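Local coordinates for foldase protein PrsA (PDB 5TVL) that probably assists the folding of secreted proteins outside the cell after translocation, as a foldase of the peptidyl-prolyl cis-trans isomerase class, at residues 37-42 against 256-261; 59-64 against 77-82; 90-95 against 243-248; 135-140 against 193-198. All blocks are in the same frame, centred on the assembly; numbering follows the deposited sequence.

Interaction 1. Residues 37-42 against 256-261; sequences QKVFEK and ANIKVK
V39 and A256 are the closest backbone pair here, with V39 CA 6.7 Å from A256 CA. The first sits within helix 25-44; the second follows helix 242-255, and N257, with its positive phi of 55°, swings the chain out toward the short strand 259-260. The contact shows how the two ends of a sequence can build one unit, consistent with the PrsA family, whose helical foldase domain is built from both ends of the chain around the isomerase domain. The contact itself is small and wholly apolar. V39 turns both of its methyls to A256. CG2, which lies beside the backbone N of V39, comes within 3.6 Å of A256 CB, while V39 CG1 stands 4.1 Å from that same CB, so the alanine methyl faces the fork of the valine. E252 of helix 242-255 also touches V39, and L253 lies against I258. Beyond I258, K259 and V260 join an antiparallel ladder with a strand of a second subunit, which makes this edge of the domain part of the assembly interface. At the near end of the loop, I258 CD1 adds a looser touch, 4.4 Å from V39 CG2.

Interaction 2. Residues 59-64 against 77-82; sequences EEKKQY and MTLETR
E60 and R82 reach across two helices whose backbones stay well apart: E60 CA is 10.4 Å from R82 CA, and the gap is bridged by long side chains. The close part of the contact is a two-pronged salt bridge in which the arginine offers its NE side. R82 NE donates to E60 OE2 over 2.9 Å, nearly straight at 162° and aimed at the syn lone pair. R82 NH2 meets E60 OE1 at 2.9 Å as well, but from above the carboxylate plane, because the two flat groups are turned 46° against each other. E60 arrives extended, whereas R82 bends at its second torsion (chi2 49°), which brings its side-on edge to the acid. E60 OE2 is also hydrogen-bonded to Y68 OH and to a bound glycerol, and R82 NH1 to Q85 OE1, so each group has further polar partners.

The other half is loose and solvent-exposed. K61 and L79 cross at about a right angle, and K61 NZ merely approaches L79 CD2 to 4.2 Å, a passing contact without any polar pairing. The contact joins the end of helix 50-64 to the start of helix 79-102, while helix 68-74, which links them in sequence, packs Y68 against both L79 and R82.

Interaction 3. Residues 90-95 against 243-248; sequences KLVELA and TFVQSI
A95 and I248 meet where helix 79-102 packs on helix 242-255, with A95 CA 7.7 Å from I248 CA. This is helix-helix packing within the helical part of PrsA, and it illustrates how segments far apart in sequence are brought together: 147 residues separate the two, yet their helices pack side by side. The contact pairs V92 with V245 and A95 with I248, each a step of three residues, so matching faces of the two helices are used in the same order.

I248 can be followed outward. From CB, its CG2 branch points across the interface, and I248 CG2 lies 4.4 Å from A95 CB, a loose touch between two methyls. The other branch turns back to its own helix: I248 CG1 rests over one face of the F244 ring, offset toward the rim, 4.2 Å from F244 CE2. A second bend (chi2 -55°) carries the tip along the same ring, placing I248 CD1 4.2 Å from F244 CZ. Within the two segments, then, CG2 faces A95 and the CG1-CD1 branch lies along F244. V96 and V99 of helix 79-102 also pack on I248, while F40 of helix 25-44 lies against both V92 and A95, adding a third helix to the packing. The two valines cross at about a right angle, and the methyl anti to the backbone N on each does the touching: V92 CG1 is 3.7 Å from V245 CG1.

Interaction 4. Residues 135-140 against 193-198; sequences EVLEKA and SDVITA
The L137 side chain projects with CG anti to the backbone N (chi1 176°), and a turn at chi2 of 54° spreads its two methyls over the backbone of S193, D194 and V195. It is a plain example of a single leucine pinning a loop to a helix, here inside the parvulin-type isomerase domain. CD1 faces the carbonyl oxygen of S193. The second methyl works further along the chain: L137 CD2 lies 3.7 Å from D194 CA and equally 3.7 Å from V195 N, so it covers the joint between these two residues. On one side of this methyl is a valine branch, V195 CG2 at 3.8 Å from L137 CD2; D194 OD1 comes to the same 3.8 Å from L137 CD2, although the aspartate's CB is directed away from the helix.

The loop is steadied from within, since S193 OG donates to D194 O at 3.0 Å and is also hydrogen-bonded to V211 N of the neighbouring strand. D194 N is hydrogen-bonded to OD1 of N67 of the third subunit, so the loop also takes part in the assembly. The contact thus fastens helix 130-139 to the residues just ahead of 196-198, the outermost strand within this chain of an antiparallel sheet ordered 166-169, 120-127, 207-216, 196-198; V136, next to L137, packs on I210 of strand 207-216 and on N154 of helix 147-154.

From the N terminus, interaction 1 opens first, on helix 25-44, and closes last, near strand 259-260, so its loop encloses all the others. Interaction 2, between 59-64 and 77-82, closes a short loop that contains helix 68-74. In series after it, interaction 3 opens at 90-95 on the same helix 79-102 and closes at 243-248, and interaction 4, 135-140 with 193-198, is nested within that loop. None of the loops cross. Interactions 1 and 3 touch directly through F40, E41, L91, V92 and A95, and tie helices 25-44 and 79-102 to helix 242-255 and the chain after it; interaction 4, with its centre about 44 Å from that of interaction 3, lies in the PpiC-type isomerase domain.

Interaction 1. Residues 37-42 against 256-261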
loop_
_atom_site.group_PDB
_atom_site.type_symbol
_atom_site.label_atom_id
_atom_site.label_comp_id
_atom_site.label_asym_id
_atom_site.label_seq_id
_atom_site.Cartn_x
_atom_site.Cartn_y
_atom_site.Cartn_z
ATOM N N GLN A 37 -9.356 1.038 23.267
ATOM C CA GLN A 37 -8.276 1.392 24.197
ATOM C C GLN A 37 -8.282 0.546 25.463
ATOM O O GLN A 37 -7.237 0.033 25.859
ATOM C CB GLN A 37 -8.331 2.872 24.589
ATOM C CG GLN A 37 -7.435 3.222 25.774
ATOM C CD GLN A 37 -7.128 4.694 25.886
ATOM O OE1 GLN A 37 -5.998 5.070 26.195
ATOM N NE2 GLN A 37 -8.128 5.536 25.648
ATOM N N LYS A 38 -9.450 0.428 26.099
ATOM C CA LYS A 38 -9.579 -0.311 27.371
ATOM C C LYS A 38 -9.272 -1.809 27.251
ATOM O O LYS A 38 -8.615 -2.381 28.126
ATOM C CB LYS A 38 -10.973 -0.124 27.988
ATOM C CG LYS A 38 -11.135 1.165 28.777
ATOM C CD LYS A 38 -12.392 1.125 29.631
ATOM C CE LYS A 38 -12.565 2.405 30.432
ATOM N NZ LYS A 38 -11.596 2.515 31.558
ATOM N N VAL A 39 -9.751 -2.430 26.176
ATOM C CA VAL A 39 -9.531 -3.860 25.947
ATOM C C VAL A 39 -8.057 -4.145 25.627
ATOM O O VAL A 39 -7.475 -5.079 26.183
ATOM C CB VAL A 39 -10.460 -4.408 24.832
ATOM C CG1 VAL A 39 -10.100 -5.843 24.461
ATOM C CG2 VAL A 39 -11.916 -4.334 25.273
ATOM N N PHE A 40 -7.470 -3.345 24.738
ATOM C CA PHE A 40 -6.071 -3.535 24.330
ATOM C C PHE A 40 -5.066 -3.156 25.418
ATOM O O PHE A 40 -3.945 -3.671 25.423
ATOM C CB PHE A 40 -5.760 -2.817 23.005
ATOM C CG PHE A 40 -6.128 -3.625 21.788
ATOM C CD1 PHE A 40 -7.451 -3.704 21.359
ATOM C CD2 PHE A 40 -5.157 -4.337 21.087
ATOM C CE1 PHE A 40 -7.793 -4.460 20.245
ATOM C CE2 PHE A 40 -5.495 -5.097 19.976
ATOM C CZ PHE A 40 -6.812 -5.159 19.554
ATOM N N GLU A 41 -5.467 -2.283 26.343
ATOM C CA GLU A 41 -4.660 -1.990 27.531
ATOM C C GLU A 41 -4.666 -3.168 28.510
ATOM O O GLU A 41 -3.619 -3.542 29.035
ATOM C CB GLU A 41 -5.164 -0.725 28.231
ATOM C CG GLU A 41 -4.229 -0.178 29.301
ATOM C CD GLU A 41 -2.874 0.226 28.747
ATOM O OE1 GLU A 41 -2.830 0.856 27.665
ATOM O OE2 GLU A 41 -1.854 -0.089 29.395
ATOM N N LYS A 42 -5.844 -3.742 28.752
ATOM C CA LYS A 42 -5.995 -4.888 29.660
ATOM C C LYS A 42 -5.161 -6.086 29.195
ATOM O O LYS A 42 -4.486 -6.722 30.001
ATOM C CB LYS A 42 -7.474 -5.292 29.781
ATOM C CG LYS A 42 -7.803 -6.215 30.948
ATOM C CD LYS A 42 -7.827 -5.466 32.275
ATOM C CE LYS A 42 -7.924 -6.410 33.468
ATOM N NZ LYS A 42 -9.248 -7.083 33.566
ATOM N N ALA A 256 -13.459 -9.771 24.958
ATOM C CA ALA A 256 -13.832 -8.949 26.116
ATOM C C ALA A 256 -15.292 -9.121 26.560
ATOM O O ALA A 256 -15.633 -8.732 27.680
ATOM C CB ALA A 256 -13.549 -7.479 25.829
ATOM N N ASN A 257 -16.141 -9.681 25.689
ATOM C CA ASN A 257 -17.575 -9.860 25.952
ATOM C C ASN A 257 -18.214 -8.518 26.309
ATOM O O ASN A 257 -18.587 -8.262 27.458
ATOM C CB ASN A 257 -17.828 -10.925 27.032
ATOM C CG ASN A 257 -19.304 -11.287 27.161
ATOM O OD1 ASN A 257 -19.970 -11.581 26.167
ATOM N ND2 ASN A 257 -19.824 -11.262 28.386
ATOM N N ILE A 258 -18.310 -7.664 25.295
ATOM C CA ILE A 258 -18.766 -6.289 25.453
ATOM C C ILE A 258 -20.288 -6.230 25.315
ATOM O O ILE A 258 -20.838 -6.713 24.324
ATOM C CB ILE A 258 -18.096 -5.360 24.413
ATOM C CG1 ILE A 258 -16.574 -5.373 24.599
ATOM C CG2 ILE A 258 -18.622 -3.933 24.540
ATOM C CD1 ILE A 258 -15.808 -4.872 23.399
ATOM N N LYS A 259 -20.955 -5.655 26.317
ATOM C CA LYS A 259 -22.398 -5.395 26.262
ATOM C C LYS A 259 -22.629 -3.902 26.050
ATOM O O LYS A 259 -22.331 -3.092 26.930
ATOM C CB LYS A 259 -23.090 -5.862 27.547
ATOM C CG LYS A 259 -23.063 -7.369 27.741
ATOM C CD LYS A 259 -23.859 -7.805 28.960
ATOM C CE LYS A 259 -23.789 -9.314 29.146
ATOM N NZ LYS A 259 -24.642 -9.788 30.270
ATOM N N VAL A 260 -23.147 -3.547 24.875
ATOM C CA VAL A 260 -23.461 -2.157 24.543
ATOM C C VAL A 260 -24.808 -1.817 25.185
ATOM O O VAL A 260 -25.850 -2.312 24.750
ATOM C CB VAL A 260 -23.506 -1.923 23.009
ATOM C CG1 VAL A 260 -23.838 -0.467 22.688
ATOM C CG2 VAL A 260 -22.184 -2.326 22.363
ATOM N N LYS A 261 -24.775 -0.973 26.218
ATOM C CA LYS A 261 -25.969 -0.653 27.008
ATOM C C LYS A 261 -26.922 0.259 26.235
ATOM O O LYS A 261 -28.113 -0.041 26.117
ATOM C CB LYS A 261 -25.587 0.015 28.337
ATOM C CG LYS A 261 -24.703 -0.821 29.258
ATOM C CD LYS A 261 -25.476 -1.926 29.960
ATOM C CE LYS A 261 -24.620 -2.596 31.026
ATOM N NZ LYS A 261 -25.297 -3.763 31.654
#

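Interaction 2. Residues 59-64 against 77-82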
loop_
_atom_site.group_PDB
_atom_site.type_symbol
_atom_site.label_atom_id
_atom_site.label_comp_id
_atom_site.label_asym_id
_atom_site.label_seq_id
_atom_site.Cartn_x
_atom_site.Cartn_y
_atom_site.Cartn_z
ATOM N N GLU A 59 8.795 12.999 18.421
ATOM C CA GLU A 59 8.988 13.065 16.964
ATOM C C GLU A 59 7.845 13.847 16.311
ATOM O O GLU A 59 8.074 14.710 15.461
ATOM C CB GLU A 59 9.084 11.643 16.372
ATOM C CG GLU A 59 9.167 11.535 14.847
ATOM C CD GLU A 59 10.373 12.238 14.239
ATOM O OE1 GLU A 59 11.404 12.394 14.931
ATOM O OE2 GLU A 59 10.297 12.626 13.054
ATOM N N GLU A 60 6.623 13.544 16.738
ATOM C CA GLU A 60 5.415 14.182 16.210
ATOM C C GLU A 60 5.394 15.686 16.501
ATOM O O GLU A 60 5.017 16.477 15.642
ATOM C CB GLU A 60 4.176 13.503 16.796
ATOM C CG GLU A 60 2.902 13.709 16.011
ATOM C CD GLU A 60 1.750 12.906 16.585
ATOM O OE1 GLU A 60 1.903 11.677 16.762
ATOM O OE2 GLU A 60 0.680 13.489 16.859
ATOM N N LYS A 61 5.825 16.071 17.701
ATOM C CA LYS A 61 5.894 17.484 18.086
ATOM C C LYS A 61 6.922 18.261 17.255
ATOM O O LYS A 61 6.689 19.425 16.925
ATOM C CB LYS A 61 6.200 17.619 19.583
ATOM C CG LYS A 61 5.950 19.007 20.157
ATOM C CD LYS A 61 6.251 19.065 21.651
ATOM C CE LYS A 61 5.225 18.298 22.476
ATOM N NZ LYS A 61 5.356 18.566 23.933
ATOM N N LYS A 62 8.046 17.624 16.921
ATOM C CA LYS A 62 9.061 18.235 16.051
ATOM C C LYS A 62 8.551 18.428 14.624
ATOM O O LYS A 62 8.804 19.466 14.012
ATOM C CB LYS A 62 10.345 17.397 16.010
ATOM C CG LYS A 62 11.185 17.462 17.276
ATOM C CD LYS A 62 12.608 16.974 17.035
ATOM C CE LYS A 62 13.466 18.042 16.369
ATOM N NZ LYS A 62 14.871 17.595 16.166
ATOM N N GLN A 63 7.848 17.423 14.104
ATOM C CA GLN A 63 7.281 17.475 12.749
ATOM C C GLN A 63 6.338 18.660 12.540
ATOM O O GLN A 63 6.443 19.366 11.541
ATOM C CB GLN A 63 6.532 16.181 12.423
ATOM C CG GLN A 63 7.432 14.987 12.179
ATOM C CD GLN A 63 6.661 13.728 11.824
ATOM O OE1 GLN A 63 5.439 13.650 12.003
ATOM N NE2 GLN A 63 7.374 12.731 11.317
ATOM N N TYR A 64 5.426 18.864 13.483
ATOM C CA TYR A 64 4.448 19.950 13.400
ATOM C C TYR A 64 4.995 21.296 13.901
ATOM O O TYR A 64 4.733 22.339 13.293
ATOM C CB TYR A 64 3.156 19.551 14.125
ATOM C CG TYR A 64 2.386 18.484 13.369
ATOM C CD1 TYR A 64 1.689 18.800 12.199
ATOM C CD2 TYR A 64 2.365 17.162 13.806
ATOM C CE1 TYR A 64 0.986 17.833 11.499
ATOM C CE2 TYR A 64 1.663 16.185 13.113
ATOM C CZ TYR A 64 0.975 16.525 11.960
ATOM O OH TYR A 64 0.283 15.562 11.265
ATOM N N MET A 77 -8.282 16.088 19.704
ATOM C CA MET A 77 -7.281 15.597 20.647
ATOM C C MET A 77 -6.661 16.726 21.451
ATOM O O MET A 77 -6.419 17.814 20.940
ATOM C CB MET A 77 -6.156 14.865 19.900
ATOM C CG MET A 77 -6.596 13.666 19.073
ATOM S SD MET A 77 -7.312 12.334 20.053
ATOM C CE MET A 77 -8.333 11.520 18.825
ATOM N N THR A 78 -6.469 16.466 22.737
ATOM C CA THR A 78 -5.452 17.147 23.537
ATOM C C THR A 78 -4.163 16.311 23.558
ATOM O O THR A 78 -4.133 15.173 23.080
ATOM C CB THR A 78 -5.950 17.465 24.970
ATOM O OG1 THR A 78 -4.989 18.298 25.633
ATOM C CG2 THR A 78 -6.184 16.203 25.811
ATOM N N LEU A 79 -3.102 16.896 24.105
ATOM C CA LEU A 79 -1.788 16.245 24.174
ATOM C C LEU A 79 -1.831 14.920 24.947
ATOM O O LEU A 79 -1.202 13.944 24.542
ATOM C CB LEU A 79 -0.759 17.200 24.803
ATOM C CG LEU A 79 0.725 16.809 24.773
ATOM C CD1 LEU A 79 1.235 16.689 23.344
ATOM C CD2 LEU A 79 1.557 17.822 25.550
ATOM N N GLU A 80 -2.582 14.903 26.047
ATOM C CA GLU A 80 -2.775 13.708 26.882
ATOM C C GLU A 80 -3.427 12.549 26.122
ATOM O O GLU A 80 -2.888 11.445 26.083
ATOM C CB GLU A 80 -3.621 14.069 28.115
ATOM C CG GLU A 80 -3.755 12.969 29.165
ATOM C CD GLU A 80 -4.519 13.416 30.406
ATOM O OE1 GLU A 80 -4.312 14.560 30.872
ATOM O OE2 GLU A 80 -5.325 12.615 30.930
ATOM N N THR A 81 -4.583 12.810 25.522
ATOM C CA THR A 81 -5.354 11.776 24.820
ATOM C C THR A 81 -4.779 11.399 23.436
ATOM O O THR A 81 -5.143 10.359 22.881
ATOM C CB THR A 81 -6.850 12.163 24.714
ATOM O OG1 THR A 81 -7.627 10.999 24.407
ATOM C CG2 THR A 81 -7.088 13.215 23.658
ATOM N N ARG A 82 -3.903 12.244 22.883
ATOM C CA ARG A 82 -3.095 11.863 21.720
ATOM C C ARG A 82 -2.038 10.837 22.128
ATOM O O ARG A 82 -1.857 9.826 21.454
ATOM C CB ARG A 82 -2.417 13.083 21.070
ATOM C CG ARG A 82 -1.489 12.765 19.894
ATOM C CD ARG A 82 -2.131 11.838 18.858
ATOM N NE ARG A 82 -1.219 11.456 17.778
ATOM C CZ ARG A 82 -1.342 10.364 17.016
ATOM N NH1 ARG A 82 -2.347 9.497 17.183
ATOM N NH2 ARG A 82 -0.442 10.131 16.062
#

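Interaction 3. Residues 90-95 against 243-248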
loop_
_atom_site.group_PDB
_atom_site.type_symbol
_atom_site.label_atom_id
_atom_site.label_comp_id
_atom_site.label_asym_id
_atom_site.label_seq_id
_atom_site.Cartn_x
_atom_site.Cartn_y
_atom_site.Cartn_z
ATOM N N LYS A 90 0.010 1.401 19.097
ATOM C CA LYS A 90 1.141 0.514 19.346
ATOM C C LYS A 90 0.709 -0.825 19.940
ATOM O O LYS A 90 1.267 -1.854 19.585
ATOM C CB LYS A 90 2.190 1.190 20.234
ATOM C CG LYS A 90 3.001 2.247 19.503
ATOM C CD LYS A 90 4.167 2.733 20.345
ATOM C CE LYS A 90 4.777 4.007 19.778
ATOM N NZ LYS A 90 5.344 3.833 18.411
ATOM N N LEU A 91 -0.283 -0.812 20.831
ATOM C CA LEU A 91 -0.833 -2.054 21.399
ATOM C C LEU A 91 -1.610 -2.896 20.379
ATOM O O LEU A 91 -1.652 -4.118 20.499
ATOM C CB LEU A 91 -1.717 -1.757 22.624
ATOM C CG LEU A 91 -1.000 -1.187 23.857
ATOM C CD1 LEU A 91 -2.004 -0.761 24.921
ATOM C CD2 LEU A 91 0.002 -2.178 24.427
ATOM N N VAL A 92 -2.227 -2.246 19.394
ATOM C CA VAL A 92 -2.925 -2.949 18.313
ATOM C C VAL A 92 -1.915 -3.632 17.379
ATOM O O VAL A 92 -1.999 -4.845 17.152
ATOM C CB VAL A 92 -3.872 -1.999 17.530
ATOM C CG1 VAL A 92 -4.397 -2.647 16.250
ATOM C CG2 VAL A 92 -5.037 -1.569 18.418
ATOM N N GLU A 93 -0.965 -2.863 16.849
ATOM C CA GLU A 93 0.030 -3.416 15.923
ATOM C C GLU A 93 0.920 -4.476 16.591
ATOM O O GLU A 93 1.364 -5.412 15.932
ATOM C CB GLU A 93 0.868 -2.302 15.277
ATOM C CG GLU A 93 1.901 -1.645 16.184
ATOM C CD GLU A 93 2.478 -0.364 15.603
ATOM O OE1 GLU A 93 1.700 0.483 15.107
ATOM O OE2 GLU A 93 3.715 -0.192 15.657
ATOM N N LEU A 94 1.159 -4.324 17.893
ATOM C CA LEU A 94 1.808 -5.360 18.711
ATOM C C LEU A 94 0.996 -6.659 18.705
ATOM O O LEU A 94 1.549 -7.732 18.468
ATOM C CB LEU A 94 2.014 -4.846 20.145
ATOM C CG LEU A 94 2.741 -5.666 21.222
ATOM C CD1 LEU A 94 3.301 -4.726 22.287
ATOM C CD2 LEU A 94 1.847 -6.720 21.871
ATOM N N ALA A 95 -0.307 -6.553 18.951
ATOM C CA ALA A 95 -1.213 -7.708 18.909
ATOM C C ALA A 95 -1.317 -8.346 17.514
ATOM O O ALA A 95 -1.395 -9.571 17.396
ATOM C CB ALA A 95 -2.597 -7.312 19.401
ATOM N N THR A 243 -7.945 -4.941 6.594
ATOM C CA THR A 243 -8.910 -6.011 6.852
ATOM C C THR A 243 -8.431 -6.936 7.971
ATOM O O THR A 243 -9.227 -7.353 8.817
ATOM C CB THR A 243 -9.164 -6.852 5.583
ATOM O OG1 THR A 243 -9.518 -5.988 4.497
ATOM C CG2 THR A 243 -10.289 -7.859 5.808
ATOM N N PHE A 244 -7.133 -7.247 7.963
ATOM C CA PHE A 244 -6.521 -8.103 8.979
ATOM C C PHE A 244 -6.529 -7.444 10.360
ATOM O O PHE A 244 -6.934 -8.067 11.338
ATOM C CB PHE A 244 -5.087 -8.482 8.583
ATOM C CG PHE A 244 -4.499 -9.579 9.426
ATOM C CD1 PHE A 244 -5.035 -10.865 9.381
ATOM C CD2 PHE A 244 -3.416 -9.335 10.267
ATOM C CE1 PHE A 244 -4.506 -11.884 10.156
ATOM C CE2 PHE A 244 -2.884 -10.354 11.046
ATOM C CZ PHE A 244 -3.429 -11.628 10.989
ATOM N N VAL A 245 -6.106 -6.182 10.421
ATOM C CA VAL A 245 -6.044 -5.422 11.683
ATOM C C VAL A 245 -7.440 -5.322 12.305
ATOM O O VAL A 245 -7.603 -5.548 13.507
ATOM C CB VAL A 245 -5.438 -4.002 11.474
ATOM C CG1 VAL A 245 -5.553 -3.147 12.734
ATOM C CG2 VAL A 245 -3.976 -4.092 11.048
ATOM N N GLN A 246 -8.429 -4.993 11.473
ATOM C CA GLN A 246 -9.836 -4.921 11.889
ATOM C C GLN A 246 -10.357 -6.246 12.441
ATOM O O GLN A 246 -11.120 -6.250 13.410
ATOM C CB GLN A 246 -10.728 -4.474 10.721
ATOM C CG GLN A 246 -10.555 -3.014 10.319
ATOM C CD GLN A 246 -11.238 -2.047 11.267
ATOM O OE1 GLN A 246 -12.432 -2.173 11.538
ATOM N NE2 GLN A 246 -10.488 -1.067 11.769
ATOM N N SER A 247 -9.952 -7.360 11.826
ATOM C CA SER A 247 -10.361 -8.692 12.294
ATOM C C SER A 247 -9.773 -9.007 13.677
ATOM O O SER A 247 -10.469 -9.565 14.524
ATOM C CB SER A 247 -10.002 -9.790 11.277
ATOM O OG SER A 247 -8.616 -10.098 11.292
ATOM N N ILE A 248 -8.510 -8.628 13.900
ATOM C CA ILE A 248 -7.854 -8.805 15.205
ATOM C C ILE A 248 -8.550 -7.948 16.268
ATOM O O ILE A 248 -8.838 -8.433 17.362
ATOM C CB ILE A 248 -6.334 -8.472 15.163
ATOM C CG1 ILE A 248 -5.583 -9.383 14.175
ATOM C CG2 ILE A 248 -5.705 -8.585 16.549
ATOM C CD1 ILE A 248 -5.743 -10.875 14.402
#

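Interaction 4. Residues 135-140 against 193-198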
loop_
_atom_site.group_PDB
_atom_site.type_symbol
_atom_site.label_atom_id
_atom_site.label_comp_id
_atom_site.label_asym_id
_atom_site.label_seq_id
_atom_site.Cartn_x
_atom_site.Cartn_y
_atom_site.Cartn_z
ATOM N N GLU A 135 21.523 10.555 -23.153
ATOM C CA GLU A 135 22.906 11.017 -23.329
ATOM C C GLU A 135 23.885 10.228 -22.456
ATOM O O GLU A 135 24.899 9.732 -22.949
ATOM C CB GLU A 135 23.007 12.516 -23.008
ATOM C CG GLU A 135 24.329 13.177 -23.385
ATOM C CD GLU A 135 24.314 14.693 -23.216
ATOM O OE1 GLU A 135 23.462 15.218 -22.462
ATOM O OE2 GLU A 135 25.167 15.363 -23.839
ATOM N N VAL A 136 23.567 10.117 -21.167
ATOM C CA VAL A 136 24.405 9.392 -20.193
ATOM C C VAL A 136 24.398 7.864 -20.423
ATOM O O VAL A 136 25.393 7.192 -20.129
ATOM C CB VAL A 136 23.997 9.742 -18.733
ATOM C CG1 VAL A 136 24.727 8.875 -17.708
ATOM C CG2 VAL A 136 24.263 11.216 -18.449
ATOM N N LEU A 137 23.292 7.324 -20.945
ATOM C CA LEU A 137 23.186 5.886 -21.245
ATOM C C LEU A 137 24.224 5.416 -22.273
ATOM O O LEU A 137 24.901 4.407 -22.053
ATOM C CB LEU A 137 21.776 5.531 -21.741
ATOM C CG LEU A 137 21.521 4.085 -22.193
ATOM C CD1 LEU A 137 21.907 3.083 -21.116
ATOM C CD2 LEU A 137 20.066 3.894 -22.590
ATOM N N GLU A 138 24.337 6.147 -23.383
ATOM C CA GLU A 138 25.294 5.815 -24.446
ATOM C C GLU A 138 26.751 5.975 -23.992
ATOM O O GLU A 138 27.622 5.226 -24.438
ATOM C CB GLU A 138 25.032 6.658 -25.700
ATOM C CG GLU A 138 25.780 6.170 -26.937
ATOM C CD GLU A 138 25.256 6.769 -28.232
ATOM O OE1 GLU A 138 24.031 6.700 -28.475
ATOM O OE2 GLU A 138 26.071 7.295 -29.019
ATOM N N LYS A 139 27.003 6.949 -23.119
ATOM C CA LYS A 139 28.308 7.095 -22.462
ATOM C C LYS A 139 28.596 5.943 -21.490
ATOM O O LYS A 139 29.741 5.499 -21.372
ATOM C CB LYS A 139 28.402 8.440 -21.728
ATOM C CG LYS A 139 28.415 9.647 -22.654
ATOM C CD LYS A 139 28.571 10.948 -21.884
ATOM C CE LYS A 139 28.582 12.146 -22.820
ATOM N NZ LYS A 139 28.678 13.433 -22.079
ATOM N N ALA A 140 27.555 5.458 -20.811
ATOM C CA ALA A 140 27.664 4.323 -19.881
ATOM C C ALA A 140 27.545 2.926 -20.530
ATOM O O ALA A 140 27.348 1.944 -19.813
ATOM C CB ALA A 140 26.626 4.471 -18.772
ATOM N N SER A 193 21.818 -1.432 -17.822
ATOM C CA SER A 193 20.439 -1.357 -18.304
ATOM C C SER A 193 20.256 -0.167 -19.242
ATOM O O SER A 193 21.080 0.754 -19.263
ATOM C CB SER A 193 19.456 -1.237 -17.126
ATOM O OG SER A 193 19.494 0.054 -16.528
ATOM N N ASP A 194 19.166 -0.198 -20.007
ATOM C CA ASP A 194 18.677 0.979 -20.733
ATOM C C ASP A 194 17.942 1.893 -19.741
ATOM O O ASP A 194 17.918 1.605 -18.538
ATOM C CB ASP A 194 17.763 0.549 -21.884
ATOM C CG ASP A 194 18.495 -0.272 -22.932
ATOM O OD1 ASP A 194 19.499 0.229 -23.485
ATOM O OD2 ASP A 194 18.066 -1.415 -23.205
ATOM N N VAL A 195 17.352 2.987 -20.228
ATOM C CA VAL A 195 16.649 3.933 -19.347
ATOM C C VAL A 195 15.392 3.280 -18.757
ATOM O O VAL A 195 14.554 2.748 -19.493
ATOM C CB VAL A 195 16.277 5.267 -20.053
ATOM C CG1 VAL A 195 15.531 6.196 -19.094
ATOM C CG2 VAL A 195 17.525 5.959 -20.596
ATOM N N ILE A 196 15.304 3.308 -17.426
ATOM C CA ILE A 196 14.127 2.875 -16.675
ATOM C C ILE A 196 13.390 4.149 -16.295
ATOM O O ILE A 196 14.027 5.156 -15.992
ATOM C CB ILE A 196 14.526 2.099 -15.400
ATOM C CG1 ILE A 196 15.354 0.859 -15.761
ATOM C CG2 ILE A 196 13.297 1.695 -14.590
ATOM C CD1 ILE A 196 16.377 0.484 -14.714
ATOM N N THR A 197 12.060 4.099 -16.303
ATOM C CA THR A 197 11.229 5.284 -16.084
ATOM C C THR A 197 10.227 5.066 -14.949
ATOM O O THR A 197 9.398 4.156 -15.014
ATOM C CB THR A 197 10.469 5.663 -17.370
ATOM O OG1 THR A 197 11.388 5.711 -18.468
ATOM C CG2 THR A 197 9.784 7.023 -17.231
ATOM N N ALA A 198 10.337 5.889 -13.905
ATOM C CA ALA A 198 9.280 6.055 -12.910
ATOM C C ALA A 198 8.393 7.184 -13.422
ATOM O O ALA A 198 8.793 8.346 -13.399
ATOM C CB ALA A 198 9.866 6.397 -11.549
#